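Local coordinates for protein L-threonine dehydrogenase (Flavobacterium frigidimaris, PDB 2YY7) that probably catalyses the NAD-dependent oxidation of L-threonine at its 3-hydroxyl group, as an extended-type short-chain dehydrogenase related to UDP-galactose 4-epimerase, at residues 55-61 / 100-104; 120-125 / 135-140; 232-236 / 290-294. Residue numbers count along the deposited sequence, not the author numbering.

Contact 1 (55-61 / 100-104); sequences LDFNQIE and HVLNL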
loop_
_atom_site.group_PDB
_atom_site.type_symbol
_atom_site.label_atom_id
_atom_site.label_comp_id
_atom_site.label_asym_id
_atom_site.label_seq_id
_atom_site.Cartn_x
_atom_site.Cartn_y
_atom_site.Cartn_z
ATOM N N LEU A 55 2.384 14.142 -14.465
ATOM C CA LEU A 55 3.623 13.535 -13.986
ATOM C C LEU A 55 4.660 14.616 -13.671
ATOM O O LEU A 55 5.658 14.358 -12.996
ATOM C CB LEU A 55 4.170 12.595 -15.066
ATOM C CG LEU A 55 4.578 11.156 -14.747
ATOM C CD1 LEU A 55 3.549 10.489 -13.871
ATOM C CD2 LEU A 55 4.738 10.395 -16.058
ATOM N N ASP A 56 4.412 15.828 -14.160
ATOM C CA ASP A 56 5.338 16.946 -13.965
ATOM C C ASP A 56 4.814 17.941 -12.934
ATOM O O ASP A 56 3.875 18.685 -13.200
ATOM C CB ASP A 56 5.563 17.657 -15.305
ATOM C CG ASP A 56 6.657 18.710 -15.242
ATOM O OD1 ASP A 56 6.760 19.414 -14.217
ATOM O OD2 ASP A 56 7.405 18.844 -16.235
ATOM N N PHE A 57 5.431 17.953 -11.757
ATOM C CA PHE A 57 5.020 18.856 -10.684
ATOM C C PHE A 57 5.001 20.333 -11.091
ATOM O O PHE A 57 4.065 21.059 -10.744
ATOM C CB PHE A 57 5.930 18.668 -9.464
ATOM C CG PHE A 57 5.633 19.613 -8.329
ATOM C CD1 PHE A 57 6.147 20.907 -8.327
ATOM C CD2 PHE A 57 4.832 19.210 -7.266
ATOM C CE1 PHE A 57 5.868 21.786 -7.283
ATOM C CE2 PHE A 57 4.544 20.083 -6.214
ATOM C CZ PHE A 57 5.064 21.373 -6.222
ATOM N N ASN A 58 6.021 20.777 -11.822
ATOM C CA ASN A 58 6.089 22.177 -12.240
ATOM C C ASN A 58 4.935 22.609 -13.143
ATOM O O ASN A 58 4.449 23.738 -13.033
ATOM C CB ASN A 58 7.419 22.467 -12.938
ATOM C CG ASN A 58 8.613 22.244 -12.029
ATOM O OD1 ASN A 58 8.651 22.731 -10.899
ATOM N ND2 ASN A 58 9.601 21.512 -12.524
ATOM N N GLN A 59 4.496 21.724 -14.035
ATOM C CA GLN A 59 3.393 22.056 -14.930
ATOM C C GLN A 59 2.093 22.251 -14.148
ATOM O O GLN A 59 1.296 23.123 -14.471
ATOM C CB GLN A 59 3.194 20.964 -15.983
ATOM C CG GLN A 59 4.399 20.725 -16.875
ATOM C CD GLN A 59 4.079 19.840 -18.062
ATOM O OE1 GLN A 59 4.973 19.256 -18.675
ATOM N NE2 GLN A 59 2.806 19.748 -18.402
ATOM N N ILE A 60 1.880 21.431 -13.124
ATOM C CA ILE A 60 0.671 21.544 -12.310
ATOM C C ILE A 60 0.744 22.817 -11.471
ATOM O O ILE A 60 -0.217 23.582 -11.406
ATOM C CB ILE A 60 0.507 20.335 -11.362
ATOM C CG1 ILE A 60 0.485 19.032 -12.173
ATOM C CG2 ILE A 60 -0.785 20.478 -10.564
ATOM C CD1 ILE A 60 0.435 17.770 -11.317
ATOM N N GLU A 61 1.889 23.037 -10.837
ATOM C CA GLU A 61 2.091 24.221 -10.010
ATOM C C GLU A 61 1.827 25.482 -10.837
ATOM O O GLU A 61 1.217 26.434 -10.350
ATOM C CB GLU A 61 3.524 24.239 -9.461
ATOM C CG GLU A 61 3.817 25.386 -8.507
ATOM C CD GLU A 61 5.241 25.360 -7.972
ATOM O OE1 GLU A 61 6.193 25.390 -8.787
ATOM O OE2 GLU A 61 5.406 25.310 -6.733
ATOM N N HIS A 100 2.322 14.951 -6.207
ATOM C CA HIS A 100 2.410 16.351 -6.642
ATOM C C HIS A 100 1.237 17.171 -6.128
ATOM O O HIS A 100 1.424 18.258 -5.583
ATOM C CB HIS A 100 2.442 16.455 -8.164
ATOM C CG HIS A 100 3.635 15.803 -8.786
ATOM N ND1 HIS A 100 4.814 15.605 -8.099
ATOM C CD2 HIS A 100 3.845 15.339 -10.039
ATOM C CE1 HIS A 100 5.699 15.045 -8.905
ATOM N NE2 HIS A 100 5.136 14.874 -10.088
ATOM N N VAL A 101 0.026 16.658 -6.311
ATOM C CA VAL A 101 -1.169 17.368 -5.858
ATOM C C VAL A 101 -1.216 17.463 -4.331
ATOM O O VAL A 101 -1.601 18.493 -3.784
ATOM C CB VAL A 101 -2.462 16.686 -6.375
ATOM C CG1 VAL A 101 -3.696 17.375 -5.792
ATOM C CG2 VAL A 101 -2.502 16.752 -7.894
ATOM N N LEU A 102 -0.813 16.394 -3.647
ATOM C CA LEU A 102 -0.814 16.399 -2.187
ATOM C C LEU A 102 0.208 17.408 -1.674
ATOM O O LEU A 102 -0.050 18.116 -0.698
ATOM C CB LEU A 102 -0.501 15.000 -1.631
ATOM C CG LEU A 102 -1.592 13.923 -1.719
ATOM C CD1 LEU A 102 -1.050 12.604 -1.168
ATOM C CD2 LEU A 102 -2.827 14.350 -0.923
ATOM N N ASN A 103 1.365 17.470 -2.333
ATOM C CA ASN A 103 2.416 18.411 -1.946
ATOM C C ASN A 103 1.974 19.858 -2.198
ATOM O O ASN A 103 2.402 20.772 -1.494
ATOM C CB ASN A 103 3.718 18.105 -2.704
ATOM C CG ASN A 103 4.537 16.998 -2.046
ATOM O OD1 ASN A 103 5.342 16.328 -2.701
ATOM N ND2 ASN A 103 4.350 16.816 -0.744
ATOM N N LEU A 104 1.122 20.075 -3.196
ATOM C CA LEU A 104 0.638 21.428 -3.462
ATOM C C LEU A 104 -0.249 21.846 -2.291
ATOM O O LEU A 104 -0.227 23.000 -1.858
ATOM C CB LEU A 104 -0.176 21.494 -4.766
ATOM C CG LEU A 104 0.467 21.925 -6.100
ATOM C CD1 LEU A 104 1.650 22.843 -5.845
ATOM C CD2 LEU A 104 0.904 20.720 -6.894
#
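Two helices of the Rossmann fold, 57-66 and 87-106, meet here where the first begins, their local axes 10.2 Å apart and crossing at -48°. H100 starts the contact. Its NE2 donates a hydrogen bond to the backbone L55 O (3.0 Å), tying helix 87-106 to the turn that leads into the other helix. F57 N lies over one face of the imidazole, 3.5 Å from H100 CD2. The F57 CB sits 3.6 Å from the ring centroid of H100, close to the normal, as a CH-pi contact, while the F57 ring turns its edge to the imidazole face in an offset edge-to-face pair (centroids 5.5 Å apart, planes at 80°). The first turn of helix 57-66 is N-capped by D56, whose OD1 accepts from Q59 N (3.2 Å) and, weakly, from N58 N. The preceding loop adjoins the cofactor site, the L55 side chain lying about 5 Å from the bound NAD at their nearest atoms. The V101 CA-to-CB bond is directed away, its side chain packing on I72, L74 and I113. N103 supports the F57 ring through its CB, 4.1 Å from F57 CE2. L104 completes the apolar seam: its CD2 is 4.0 Å from I60 CG2, and its CD1 touches F57 CZ at 3.7 Å. Beside it, E61 sends its carboxylate to a salt bridge with K109, while E61 CG remains 4.3 Å from L104 CD1.

Contact 2 (120-125 / 135-140); sequences AVFGPT and TIMEPS
Residues 120-125 leave a 3-10 turn at A120 and V121, extend through F122 and G123, and bend back at P124 and T125; residues 135-139 run largely extended alongside. CA atoms pair as F122 with M137 (4.7 Å), G123 with P139 (4.3 Å) and T125 with I136 (6.6 Å). F122 (chi1 m, chi2 -61°) starts away, yet its ring swings back, CE1 meeting T135 CG2 at 3.6 Å and CD1 meeting M137 CG at 3.8 Å. M137, in the m,t,m rotamer, places SD 4.7 Å from the F122 ring centroid, an oblique Met-aromatic contact, and 4.0 Å from CG2 of V121 (m). P139 (C-gamma endo) sets CD 3.3 Å from V121 O and CB 3.6 Å from A120 O. G123 CA makes a CH...O contact with E138 O (3.5 Å); an ideal CB would clash with that oxygen. T125 (p) donates from OG1 to OE1 of E138 (m,t, chi3 -49°) at 2.9 Å. Water 1 donates to F122 O (2.8 Å) and accepts from S140 N (3.0 Å). R152 of the second subunit hydrogen-bonds P139 O. V121 packs on K147, an NAD-binding residue: this is the loop preceding the YxxxK helix of a short-chain dehydrogenase, set at the dimer interface.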
loop_
_atom_site.group_PDB
_atom_site.type_symbol
_atom_site.label_atom_id
_atom_site.label_comp_id
_atom_site.label_asym_id
_atom_site.label_seq_id
_atom_site.Cartn_x
_atom_site.Cartn_y
_atom_site.Cartn_z
ATOM N N ALA A 120 -11.002 -1.582 -6.599
ATOM C CA ALA A 120 -9.835 -2.395 -6.929
ATOM C C ALA A 120 -8.862 -2.495 -5.755
ATOM O O ALA A 120 -7.905 -3.272 -5.808
ATOM C CB ALA A 120 -9.120 -1.818 -8.148
ATOM N N VAL A 121 -9.096 -1.709 -4.703
ATOM C CA VAL A 121 -8.233 -1.755 -3.523
ATOM C C VAL A 121 -8.457 -3.050 -2.738
ATOM O O VAL A 121 -7.647 -3.425 -1.885
ATOM C CB VAL A 121 -8.477 -0.547 -2.577
ATOM C CG1 VAL A 121 -8.147 0.749 -3.299
ATOM C CG2 VAL A 121 -9.920 -0.533 -2.087
ATOM N N PHE A 122 -9.558 -3.735 -3.032
ATOM C CA PHE A 122 -9.873 -4.986 -2.355
ATOM C C PHE A 122 -9.202 -6.155 -3.075
ATOM O O PHE A 122 -8.825 -6.037 -4.239
ATOM C CB PHE A 122 -11.390 -5.174 -2.299
ATOM C CG PHE A 122 -12.097 -4.093 -1.526
ATOM C CD1 PHE A 122 -11.811 -3.887 -0.177
ATOM C CD2 PHE A 122 -13.023 -3.260 -2.149
ATOM C CE1 PHE A 122 -12.435 -2.870 0.539
ATOM C CE2 PHE A 122 -13.655 -2.235 -1.438
ATOM C CZ PHE A 122 -13.359 -2.041 -0.094
ATOM N N GLY A 123 -9.044 -7.275 -2.375
ATOM C CA GLY A 123 -8.397 -8.430 -2.967
ATOM C C GLY A 123 -9.133 -9.739 -2.743
ATOM O O GLY A 123 -10.247 -9.744 -2.203
ATOM N N PRO A 124 -8.516 -10.871 -3.125
ATOM C CA PRO A 124 -9.046 -12.237 -3.010
ATOM C C PRO A 124 -9.514 -12.625 -1.611
ATOM O O PRO A 124 -10.421 -13.442 -1.452
ATOM C CB PRO A 124 -7.869 -13.108 -3.459
ATOM C CG PRO A 124 -7.079 -12.208 -4.359
ATOM C CD PRO A 124 -7.130 -10.896 -3.631
ATOM N N THR A 125 -8.880 -12.038 -0.603
ATOM C CA THR A 125 -9.187 -12.325 0.791
ATOM C C THR A 125 -10.217 -11.376 1.404
ATOM O O THR A 125 -10.537 -11.477 2.589
ATOM C CB THR A 125 -7.894 -12.288 1.634
ATOM O OG1 THR A 125 -7.155 -11.097 1.327
ATOM C CG2 THR A 125 -7.019 -13.503 1.328
ATOM N N THR A 135 -11.851 -3.364 6.276
ATOM C CA THR A 135 -11.768 -4.805 6.064
ATOM C C THR A 135 -10.395 -5.205 5.533
ATOM O O THR A 135 -9.480 -4.388 5.470
ATOM C CB THR A 135 -12.856 -5.251 5.048
ATOM O OG1 THR A 135 -12.793 -6.667 4.853
ATOM C CG2 THR A 135 -12.645 -4.558 3.702
ATOM N N ILE A 136 -10.259 -6.472 5.159
ATOM C CA ILE A 136 -9.012 -6.989 4.611
ATOM C C ILE A 136 -8.824 -6.420 3.204
ATOM O O ILE A 136 -9.773 -6.373 2.424
ATOM C CB ILE A 136 -9.052 -8.534 4.539
ATOM C CG1 ILE A 136 -9.105 -9.109 5.956
ATOM C CG2 ILE A 136 -7.850 -9.060 3.774
ATOM C CD1 ILE A 136 -9.341 -10.609 6.006
ATOM N N MET A 137 -7.607 -5.980 2.886
ATOM C CA MET A 137 -7.318 -5.423 1.567
ATOM C C MET A 137 -5.948 -5.855 1.045
ATOM O O MET A 137 -4.915 -5.334 1.466
ATOM C CB MET A 137 -7.397 -3.887 1.599
ATOM C CG MET A 137 -8.753 -3.338 2.044
ATOM S SD MET A 137 -8.989 -1.570 1.700
ATOM C CE MET A 137 -7.946 -0.834 2.949
ATOM N N GLU A 138 -5.941 -6.814 0.126
ATOM C CA GLU A 138 -4.691 -7.296 -0.451
ATOM C C GLU A 138 -4.830 -7.317 -1.965
ATOM O O GLU A 138 -4.897 -8.381 -2.575
ATOM C CB GLU A 138 -4.366 -8.702 0.065
ATOM C CG GLU A 138 -4.234 -8.792 1.581
ATOM C CD GLU A 138 -3.730 -10.144 2.048
ATOM O OE1 GLU A 138 -4.279 -11.177 1.613
ATOM O OE2 GLU A 138 -2.790 -10.172 2.864
ATOM N N PRO A 139 -4.889 -6.128 -2.591
ATOM C CA PRO A 139 -5.026 -6.023 -4.048
ATOM C C PRO A 139 -3.981 -6.836 -4.803
ATOM O O PRO A 139 -2.795 -6.809 -4.468
ATOM C CB PRO A 139 -4.905 -4.518 -4.302
ATOM C CG PRO A 139 -4.094 -4.029 -3.137
ATOM C CD PRO A 139 -4.701 -4.798 -1.991
ATOM N N SER A 140 -4.436 -7.564 -5.817
ATOM C CA SER A 140 -3.555 -8.395 -6.624
ATOM C C SER A 140 -3.163 -7.753 -7.960
ATOM O O SER A 140 -2.466 -8.370 -8.760
ATOM C CB SER A 140 -4.216 -9.752 -6.873
ATOM O OG SER A 140 -5.492 -9.583 -7.455
HETATM O O HOH W 1 -7.398 -7.387 -6.183
#

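Contact 3 (232-236 / 290-294); sequences EKIKI and EDWDW
D291 lays its side chain over K233 O and against K235 and I236: its CB is 3.4 Å from K233 O, and its OD2 lies 3.6 Å from K235 CB and 4.2 Å from I236 CG1. The m rotamer, with chi2 near -11°, directs that carboxylate to Y240, whose OH is hydrogen-bonded to D291 OD2 and to the backbone nitrogens of K235 and I236, so that a residue outside both segments bridges them. No hydrogen bond joins the segments directly. Their closest CA pair is K233 with D291, at 5.6 Å. Residues 232-233 form the end of a 3-10 turn; I234 is then extended (phi/psi -87/98), K235 returns to -96/-18, and I236 is extended again. The segment connects helix 216-228 to the short strand 240-241 of the Rossmann sheet, and the end of helix 286-292, from the C-terminal part of the chain, is docked against this connection. I234 (m,m) begins away from the helix but turns its CD1 to within 4.4 Å of CD1 of W292. The indole (chi1 p, chi2 -83°) packs further on I226 and I168 and makes an edge-to-face pair with Y240. At D293 the chain leaves helical geometry with positive phi (61/39), and its carboxylate approaches K233. That lysine is extended beyond a chi1 of -80° (chi2 to chi4 all t), yet K233 NZ stays 4.3 Å from D293 OD2, beyond salt-bridge range. K235 (m,t,t,m) curls back within its own segment, its NZ giving a weak hydrogen bond to E232 O at 3.4 Å.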
loop_
_atom_site.group_PDB
_atom_site.type_symbol
_atom_site.label_atom_id
_atom_site.label_comp_id
_atom_site.label_asym_id
_atom_site.label_seq_id
_atom_site.Cartn_x
_atom_site.Cartn_y
_atom_site.Cartn_z
ATOM N N GLU A 232 -16.088 19.131 8.679
ATOM C CA GLU A 232 -16.336 18.300 9.855
ATOM C C GLU A 232 -17.169 17.052 9.568
ATOM O O GLU A 232 -17.287 16.176 10.423
ATOM C CB GLU A 232 -17.005 19.113 10.973
ATOM C CG GLU A 232 -18.393 19.633 10.648
ATOM C CD GLU A 232 -18.375 20.992 9.969
ATOM O OE1 GLU A 232 -19.473 21.507 9.668
ATOM O OE2 GLU A 232 -17.277 21.548 9.741
ATOM N N LYS A 233 -17.744 16.967 8.372
ATOM C CA LYS A 233 -18.548 15.806 8.008
ATOM C C LYS A 233 -17.712 14.718 7.350
ATOM O O LYS A 233 -18.164 13.584 7.215
ATOM C CB LYS A 233 -19.695 16.204 7.075
ATOM C CG LYS A 233 -20.884 16.821 7.800
ATOM C CD LYS A 233 -22.042 17.054 6.847
ATOM C CE LYS A 233 -23.240 17.658 7.561
ATOM N NZ LYS A 233 -24.345 17.960 6.603
ATOM N N ILE A 234 -16.499 15.071 6.938
ATOM C CA ILE A 234 -15.594 14.112 6.313
ATOM C C ILE A 234 -14.836 13.443 7.454
ATOM O O ILE A 234 -13.860 13.985 7.962
ATOM C CB ILE A 234 -14.595 14.822 5.372
ATOM C CG1 ILE A 234 -15.358 15.662 4.342
ATOM C CG2 ILE A 234 -13.703 13.793 4.678
ATOM C CD1 ILE A 234 -16.351 14.877 3.496
ATOM N N LYS A 235 -15.294 12.265 7.861
ATOM C CA LYS A 235 -14.678 11.556 8.971
ATOM C C LYS A 235 -13.646 10.502 8.578
ATOM O O LYS A 235 -12.841 10.077 9.407
ATOM C CB LYS A 235 -15.772 10.928 9.836
ATOM C CG LYS A 235 -16.786 11.956 10.347
ATOM C CD LYS A 235 -17.797 11.332 11.289
ATOM C CE LYS A 235 -18.847 12.350 11.716
ATOM N NZ LYS A 235 -18.236 13.555 12.344
ATOM N N ILE A 236 -13.673 10.076 7.322
ATOM C CA ILE A 236 -12.721 9.088 6.836
ATOM C C ILE A 236 -11.787 9.822 5.876
ATOM O O ILE A 236 -12.234 10.457 4.917
ATOM C CB ILE A 236 -13.439 7.925 6.120
ATOM C CG1 ILE A 236 -14.424 7.262 7.093
ATOM C CG2 ILE A 236 -12.416 6.904 5.622
ATOM C CD1 ILE A 236 -15.193 6.088 6.511
ATOM N N GLU A 290 -24.038 7.933 6.054
ATOM C CA GLU A 290 -24.170 8.503 7.391
ATOM C C GLU A 290 -23.385 9.805 7.577
ATOM O O GLU A 290 -23.910 10.777 8.124
ATOM C CB GLU A 290 -23.725 7.469 8.436
ATOM C CG GLU A 290 -23.550 8.009 9.848
ATOM C CD GLU A 290 -23.069 6.943 10.824
ATOM O OE1 GLU A 290 -22.780 7.285 11.991
ATOM O OE2 GLU A 290 -22.979 5.761 10.425
ATOM N N ASP A 291 -22.136 9.828 7.117
ATOM C CA ASP A 291 -21.290 11.014 7.268
ATOM C C ASP A 291 -21.660 12.225 6.420
ATOM O O ASP A 291 -21.718 13.345 6.932
ATOM C CB ASP A 291 -19.823 10.664 7.002
ATOM C CG ASP A 291 -19.262 9.683 8.017
ATOM O OD1 ASP A 291 -19.927 9.437 9.047
ATOM O OD2 ASP A 291 -18.148 9.167 7.782
ATOM N N TRP A 292 -21.890 12.022 5.126
ATOM C CA TRP A 292 -22.242 13.150 4.273
ATOM C C TRP A 292 -23.505 12.972 3.436
ATOM O O TRP A 292 -23.665 13.609 2.396
ATOM C CB TRP A 292 -21.056 13.545 3.374
ATOM C CG TRP A 292 -20.332 12.407 2.721
ATOM C CD1 TRP A 292 -19.348 11.632 3.273
ATOM C CD2 TRP A 292 -20.497 11.947 1.374
ATOM N NE1 TRP A 292 -18.885 10.723 2.349
ATOM C CE2 TRP A 292 -19.574 10.894 1.176
ATOM C CE3 TRP A 292 -21.332 12.324 0.314
ATOM C CZ2 TRP A 292 -19.462 10.213 -0.043
ATOM C CZ3 TRP A 292 -21.221 11.647 -0.899
ATOM C CH2 TRP A 292 -20.291 10.604 -1.065
ATOM N N ASP A 293 -24.401 12.111 3.906
ATOM C CA ASP A 293 -25.680 11.872 3.242
ATOM C C ASP A 293 -25.646 11.331 1.823
ATOM O O ASP A 293 -26.459 11.730 0.989
ATOM C CB ASP A 293 -26.513 13.153 3.251
ATOM C CG ASP A 293 -26.987 13.529 4.637
ATOM O OD1 ASP A 293 -27.673 12.696 5.267
ATOM O OD2 ASP A 293 -26.676 14.653 5.090
ATOM N N TRP A 294 -24.719 10.424 1.535
ATOM C CA TRP A 294 -24.664 9.847 0.201
ATOM C C TRP A 294 -25.927 9.031 -0.058
ATOM O O TRP A 294 -26.404 8.320 0.822
ATOM C CB TRP A 294 -23.450 8.926 0.053
ATOM C CG TRP A 294 -23.548 8.015 -1.150
ATOM C CD1 TRP A 294 -23.450 6.654 -1.155
ATOM C CD2 TRP A 294 -23.774 8.405 -2.512
ATOM N NE1 TRP A 294 -23.599 6.170 -2.432
ATOM C CE2 TRP A 294 -23.800 7.222 -3.286
ATOM C CE3 TRP A 294 -23.958 9.638 -3.155
ATOM C CZ2 TRP A 294 -24.003 7.233 -4.672
ATOM C CZ3 TRP A 294 -24.160 9.649 -4.535
ATOM C CH2 TRP A 294 -24.182 8.452 -5.277
#

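In the fold
From the N terminus the three contacts follow in series, none nesting within or crossing another. Contact 1 closes over strand 71-74 and helix 80-85, joining helices 57-66 and 87-106 beside the NAD-binding turn. After strand 112-118, contact 2 draws together the two ends of a short excursion within the single loop leading to helix 142-161, and lies beside the other subunit. Contact 3 spans the longest interval, bringing helix 286-292 back to the connection before strand 240-241 and so tying the C-terminal region to the Rossmann sheet. The contacts do not touch: contacts 2 and 3 come closest, about 9 Å between nearest atoms, and the centres of all three lie 24 to 29 Å apart.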